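Local coordinates for protein 5'-deoxynucleotidase (Archaeoglobus fulgidus, PDB 1YNB) that probably hydrolyses 2'-deoxyribonucleoside 5'-phosphates to the deoxyribonucleoside and phosphate, as a metal-dependent phosphatase of the HD-domain superfamily, at residues A[23-27]-A[83-87]; A[33-37]-A[135-139]. All coordinates share one frame. Numbering follows the deposited sequence.

Interaction 1 (A[23-27]-A[83-87]); sequences TPRSG and DLHKI
Two loops can be pinned together by a few polar side chains alone. Here 23-27 and 83-86 run nearly parallel, 10° apart, with CA of S26 6.0 Å from CA of D83 and CA of G27 5.2 Å from CA of H85. T23 to R25 are extended, S26 and G27 near -60/-30; D83 to H85 are extended and K86 is helix-like. T23 turns its OG1 back to S19. P24 O accepts from a water (2.9 Å) that accepts from D83 N (3.0 Å). R25 (m, m, m) points CA-CB away, yet its CD comes to 3.6 Å from D83 OD1; its NE is salt-bridged to E37. S26 is the hub: with chi1 p, its OG donates to D83 O (2.6 Å) and accepts from H85 ND1 (3.3 Å; H85 chi1 p), while S26 N bonds weakly to D83 OD1 (3.0 Å; D83 chi1 t). G27 N donates to a second water (2.9 Å), bonded to D83 OD1 (2.7 Å) and weakly to K86 NZ (3.2 Å). K86 NZ lies 3.2 Å from G27 CA, where a CB would clash. This surface loop-to-loop joint of the HD domain, made by side-chain hydrogen bonds and bridging waters, links the loop between helices 8-18 and 39-56 to that between 78-81 and 96-103.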
loop_
_atom_site.group_PDB
_atom_site.type_symbol
_atom_site.label_atom_id
_atom_site.label_comp_id
_atom_site.label_asym_id
_atom_site.label_seq_id
_atom_site.Cartn_x
_atom_site.Cartn_y
_atom_site.Cartn_z
ATOM N N THR A 23 11.288 -10.366 2.391
ATOM C CA THR A 23 11.424 -11.344 3.465
ATOM C C THR A 23 10.059 -11.423 4.179
ATOM O O THR A 23 9.623 -10.479 4.837
ATOM C CB THR A 23 12.501 -10.887 4.502
ATOM O OG1 THR A 23 13.770 -10.747 3.853
ATOM C CG2 THR A 23 12.617 -11.894 5.611
ATOM N N PRO A 24 9.350 -12.553 4.052
ATOM C CA PRO A 24 8.061 -12.594 4.743
ATOM C C PRO A 24 8.170 -12.634 6.262
ATOM O O PRO A 24 9.172 -13.128 6.803
ATOM C CB PRO A 24 7.405 -13.889 4.206
ATOM C CG PRO A 24 8.546 -14.742 3.925
ATOM C CD PRO A 24 9.623 -13.812 3.323
ATOM N N ARG A 25 7.148 -12.102 6.935
ATOM C CA ARG A 25 7.027 -12.219 8.385
ATOM C C ARG A 25 6.525 -13.691 8.435
ATOM O O ARG A 25 5.366 -13.976 8.169
ATOM C CB ARG A 25 6.001 -11.218 8.878
ATOM C CG ARG A 25 6.703 -9.797 8.970
ATOM C CD ARG A 25 7.372 -9.685 10.384
ATOM N NE ARG A 25 6.343 -9.465 11.384
ATOM C CZ ARG A 25 6.606 -9.408 12.698
ATOM N NH1 ARG A 25 7.865 -9.569 13.097
ATOM N NH2 ARG A 25 5.649 -9.208 13.583
ATOM N N SER A 26 7.447 -14.590 8.791
ATOM C CA SER A 26 7.212 -16.042 8.722
ATOM C C SER A 26 6.181 -16.734 9.556
ATOM O O SER A 26 5.687 -17.807 9.125
ATOM C CB SER A 26 8.547 -16.786 8.916
ATOM O OG SER A 26 9.031 -16.543 10.235
ATOM N N GLY A 27 5.895 -16.190 10.731
ATOM C CA GLY A 27 4.924 -16.766 11.653
ATOM C C GLY A 27 3.555 -16.920 11.040
ATOM O O GLY A 27 2.791 -17.841 11.396
ATOM N N ASP A 83 13.332 -14.055 9.295
ATOM C CA ASP A 83 12.465 -13.805 10.438
ATOM C C ASP A 83 12.308 -15.163 11.104
ATOM O O ASP A 83 11.498 -15.975 10.660
ATOM C CB ASP A 83 11.085 -13.299 9.979
ATOM C CG ASP A 83 10.099 -13.156 11.125
ATOM O OD1 ASP A 83 8.902 -12.899 10.861
ATOM O OD2 ASP A 83 10.511 -13.294 12.300
ATOM N N LEU A 84 13.103 -15.435 12.139
ATOM C CA LEU A 84 12.985 -16.724 12.831
ATOM C C LEU A 84 11.733 -16.719 13.711
ATOM O O LEU A 84 11.700 -16.056 14.750
ATOM C CB LEU A 84 14.233 -17.002 13.688
ATOM C CG LEU A 84 15.551 -17.006 12.905
ATOM C CD1 LEU A 84 16.733 -17.169 13.862
ATOM C CD2 LEU A 84 15.535 -18.120 11.873
ATOM N N HIS A 85 10.696 -17.445 13.293
ATOM C CA HIS A 85 9.460 -17.501 14.074
ATOM C C HIS A 85 9.611 -18.344 15.350
ATOM O O HIS A 85 10.558 -19.125 15.493
ATOM C CB HIS A 85 8.286 -18.036 13.224
ATOM C CG HIS A 85 8.518 -19.396 12.640
ATOM N ND1 HIS A 85 8.699 -19.606 11.288
ATOM C CD2 HIS A 85 8.612 -20.618 13.225
ATOM C CE1 HIS A 85 8.893 -20.895 11.063
ATOM N NE2 HIS A 85 8.845 -21.531 12.223
ATOM N N LYS A 86 8.658 -18.167 16.264
ATOM C CA LYS A 86 8.612 -18.856 17.562
ATOM C C LYS A 86 8.973 -20.344 17.534
ATOM O O LYS A 86 9.815 -20.803 18.314
ATOM C CB LYS A 86 7.217 -18.702 18.171
ATOM C CG LYS A 86 6.541 -17.372 17.826
ATOM C CD LYS A 86 6.217 -17.259 16.318
ATOM C CE LYS A 86 6.114 -15.798 15.888
ATOM N NZ LYS A 86 5.973 -15.614 14.416
ATOM N N ILE A 87 8.322 -21.108 16.658
ATOM C CA ILE A 87 8.603 -22.533 16.577
ATOM C C ILE A 87 10.063 -22.763 16.239
ATOM O O ILE A 87 10.739 -23.583 16.876
ATOM C CB ILE A 87 7.740 -23.223 15.500
ATOM C CG1 ILE A 87 6.254 -22.999 15.799
ATOM C CG2 ILE A 87 8.061 -24.710 15.453
ATOM C CD1 ILE A 87 5.317 -23.578 14.743
HETATM O O HOH W 1 11.627 -14.714 6.978
HETATM O O HOH W 2 6.526 -13.656 11.954
#

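Interaction 2 (A[33-37]-A[135-139]); sequences IRLPE and YSQQV
A tyrosine where a helix gives way to a loop can anchor a distant loop by ring and hydroxyl separately, and Y135 does both. Segment 33-37 is extended apart from R34, which is helical (-71/-38). Y135 chi1 is m and chi2 -29°, extending the ring toward 33-37. I33, chi1 m and chi2 t, lays CD1 over one ring face in a CH-pi contact, 4.1 Å from the centroid and 26° off the normal. At the far end Y135 OH accepts a hydrogen bond from E37 N (2.8 Å, 140°) and lies 2.7 Å from a water that donates to L35 O (2.9 Å). E37, chi1 p, passes its CG 3.7 Å from Y135 OH; its OE1 takes a hydrogen bond from W28 and a salt bridge from R25, its OE2 a salt bridge from K21 of the third subunit. Beyond Y135 the backbone winds on in a helix-like turn, Q138 N and V139 N both donating to Y135 O at 2.9 Å, which places V139 (chi1 t) on the side of I33, CG2 4.3 Å from I33 CG1. W28 meets the Y135 ring edge-to-face, and L35 packs on L35 of two other subunits. The contact ties the loop before helix 39-56 to helix 117-135 and the loop that follows it.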
loop_
_atom_site.group_PDB
_atom_site.type_symbol
_atom_site.label_atom_id
_atom_site.label_comp_id
_atom_site.label_asym_id
_atom_site.label_seq_id
_atom_site.Cartn_x
_atom_site.Cartn_y
_atom_site.Cartn_z
ATOM N N ILE A 33 -1.812 -17.960 5.516
ATOM C CA ILE A 33 -1.878 -16.627 4.907
ATOM C C ILE A 33 -0.836 -16.613 3.819
ATOM O O ILE A 33 0.352 -16.676 4.070
ATOM C CB ILE A 33 -1.604 -15.522 5.960
ATOM C CG1 ILE A 33 -2.725 -15.542 6.995
ATOM C CG2 ILE A 33 -1.534 -14.155 5.277
ATOM C CD1 ILE A 33 -2.364 -14.919 8.338
ATOM N N ARG A 34 -1.283 -16.553 2.569
ATOM C CA ARG A 34 -0.364 -16.659 1.446
ATOM C C ARG A 34 0.612 -15.570 1.085
ATOM O O ARG A 34 1.718 -15.852 0.623
ATOM C CB ARG A 34 -1.153 -17.030 0.183
ATOM C CG ARG A 34 -1.666 -18.440 0.263
ATOM C CD ARG A 34 -0.483 -19.416 0.138
ATOM N NE ARG A 34 -0.386 -19.970 -1.221
ATOM C CZ ARG A 34 0.682 -20.591 -1.717
ATOM N NH1 ARG A 34 1.791 -20.723 -0.994
ATOM N NH2 ARG A 34 0.621 -21.165 -2.914
ATOM N N LEU A 35 0.208 -14.335 1.212
ATOM C CA LEU A 35 1.152 -13.252 0.867
ATOM C C LEU A 35 1.082 -12.417 2.100
ATOM O O LEU A 35 0.358 -11.417 2.145
ATOM C CB LEU A 35 0.616 -12.437 -0.300
ATOM C CG LEU A 35 0.615 -13.245 -1.592
ATOM C CD1 LEU A 35 -0.218 -12.518 -2.667
ATOM C CD2 LEU A 35 2.042 -13.414 -2.044
ATOM N N PRO A 36 1.787 -12.839 3.146
ATOM C CA PRO A 36 1.728 -12.059 4.372
ATOM C C PRO A 36 2.576 -10.784 4.292
ATOM O O PRO A 36 3.360 -10.620 3.386
ATOM C CB PRO A 36 2.296 -13.020 5.402
ATOM C CG PRO A 36 3.340 -13.698 4.632
ATOM C CD PRO A 36 2.689 -13.996 3.291
ATOM N N GLU A 37 2.440 -9.931 5.304
ATOM C CA GLU A 37 3.263 -8.711 5.368
ATOM C C GLU A 37 4.751 -9.114 5.296
ATOM O O GLU A 37 5.143 -10.238 5.675
ATOM C CB GLU A 37 2.994 -8.001 6.704
ATOM C CG GLU A 37 2.938 -8.950 7.908
ATOM C CD GLU A 37 3.568 -8.357 9.179
ATOM O OE1 GLU A 37 3.739 -9.122 10.154
ATOM O OE2 GLU A 37 3.855 -7.124 9.188
ATOM N N TYR A 135 -5.535 -9.724 10.644
ATOM C CA TYR A 135 -5.571 -11.023 9.964
ATOM C C TYR A 135 -6.649 -11.970 10.493
ATOM O O TYR A 135 -7.041 -12.914 9.783
ATOM C CB TYR A 135 -4.210 -11.724 10.048
ATOM C CG TYR A 135 -3.137 -11.206 9.099
ATOM C CD1 TYR A 135 -3.472 -10.637 7.854
ATOM C CD2 TYR A 135 -1.791 -11.383 9.383
ATOM C CE1 TYR A 135 -2.487 -10.279 6.928
ATOM C CE2 TYR A 135 -0.787 -11.028 8.469
ATOM C CZ TYR A 135 -1.135 -10.481 7.244
ATOM O OH TYR A 135 -0.193 -10.124 6.331
ATOM N N SER A 136 -7.125 -11.724 11.709
ATOM C CA SER A 136 -8.149 -12.583 12.322
ATOM C C SER A 136 -9.434 -12.589 11.511
ATOM O O SER A 136 -10.207 -13.548 11.584
ATOM C CB SER A 136 -8.441 -12.163 13.775
ATOM O OG SER A 136 -9.225 -10.979 13.837
ATOM N N GLN A 137 -9.621 -11.553 10.694
ATOM C CA GLN A 137 -10.809 -11.453 9.836
ATOM C C GLN A 137 -10.744 -12.470 8.680
ATOM O O GLN A 137 -11.785 -12.761 8.056
ATOM C CB GLN A 137 -10.933 -10.028 9.282
ATOM C CG GLN A 137 -10.579 -8.928 10.319
ATOM C CD GLN A 137 -11.464 -8.954 11.565
ATOM O OE1 GLN A 137 -10.962 -9.008 12.696
ATOM N NE2 GLN A 137 -12.782 -8.895 11.369
ATOM N N GLN A 138 -9.547 -13.005 8.402
ATOM C CA GLN A 138 -9.293 -14.012 7.346
ATOM C C GLN A 138 -9.136 -15.383 7.954
ATOM O O GLN A 138 -9.681 -16.379 7.450
ATOM C CB GLN A 138 -7.978 -13.775 6.627
ATOM C CG GLN A 138 -7.934 -12.732 5.564
ATOM C CD GLN A 138 -6.465 -12.388 5.203
ATOM O OE1 GLN A 138 -5.660 -13.261 4.791
ATOM N NE2 GLN A 138 -6.112 -11.125 5.380
ATOM N N VAL A 139 -8.332 -15.443 9.013
ATOM C CA VAL A 139 -8.066 -16.687 9.713
ATOM C C VAL A 139 -8.216 -16.404 11.196
ATOM O O VAL A 139 -7.419 -15.657 11.800
ATOM C CB VAL A 139 -6.651 -17.178 9.394
ATOM C CG1 VAL A 139 -6.370 -18.439 10.176
ATOM C CG2 VAL A 139 -6.528 -17.453 7.875
HETATM O O HOH W 3 -1.175 -9.623 3.869
#

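The two contacts show how one long loop, between helices 8-18 and 39-56, is fastened at two points to different partners. Interaction 1 is a surface contact, polar and partly hydrated, held by side-chain hydrogen bonds; interaction 2 is partly buried, pairing apolar packing on an aromatic ring with a single direct hydrogen bond, and it borders other subunits, whereas no other protein chain of the assembly touches interaction 1. Their centres lie 14 Å apart, joined by the salt bridge from R25 NE to E37 OE1 (2.9 Å) and by packing of P24 against P36. R25 touches H42, part of a converging H42, H74, D75 and D124 set consistent with an HD-type metal site, although no metal is bound there.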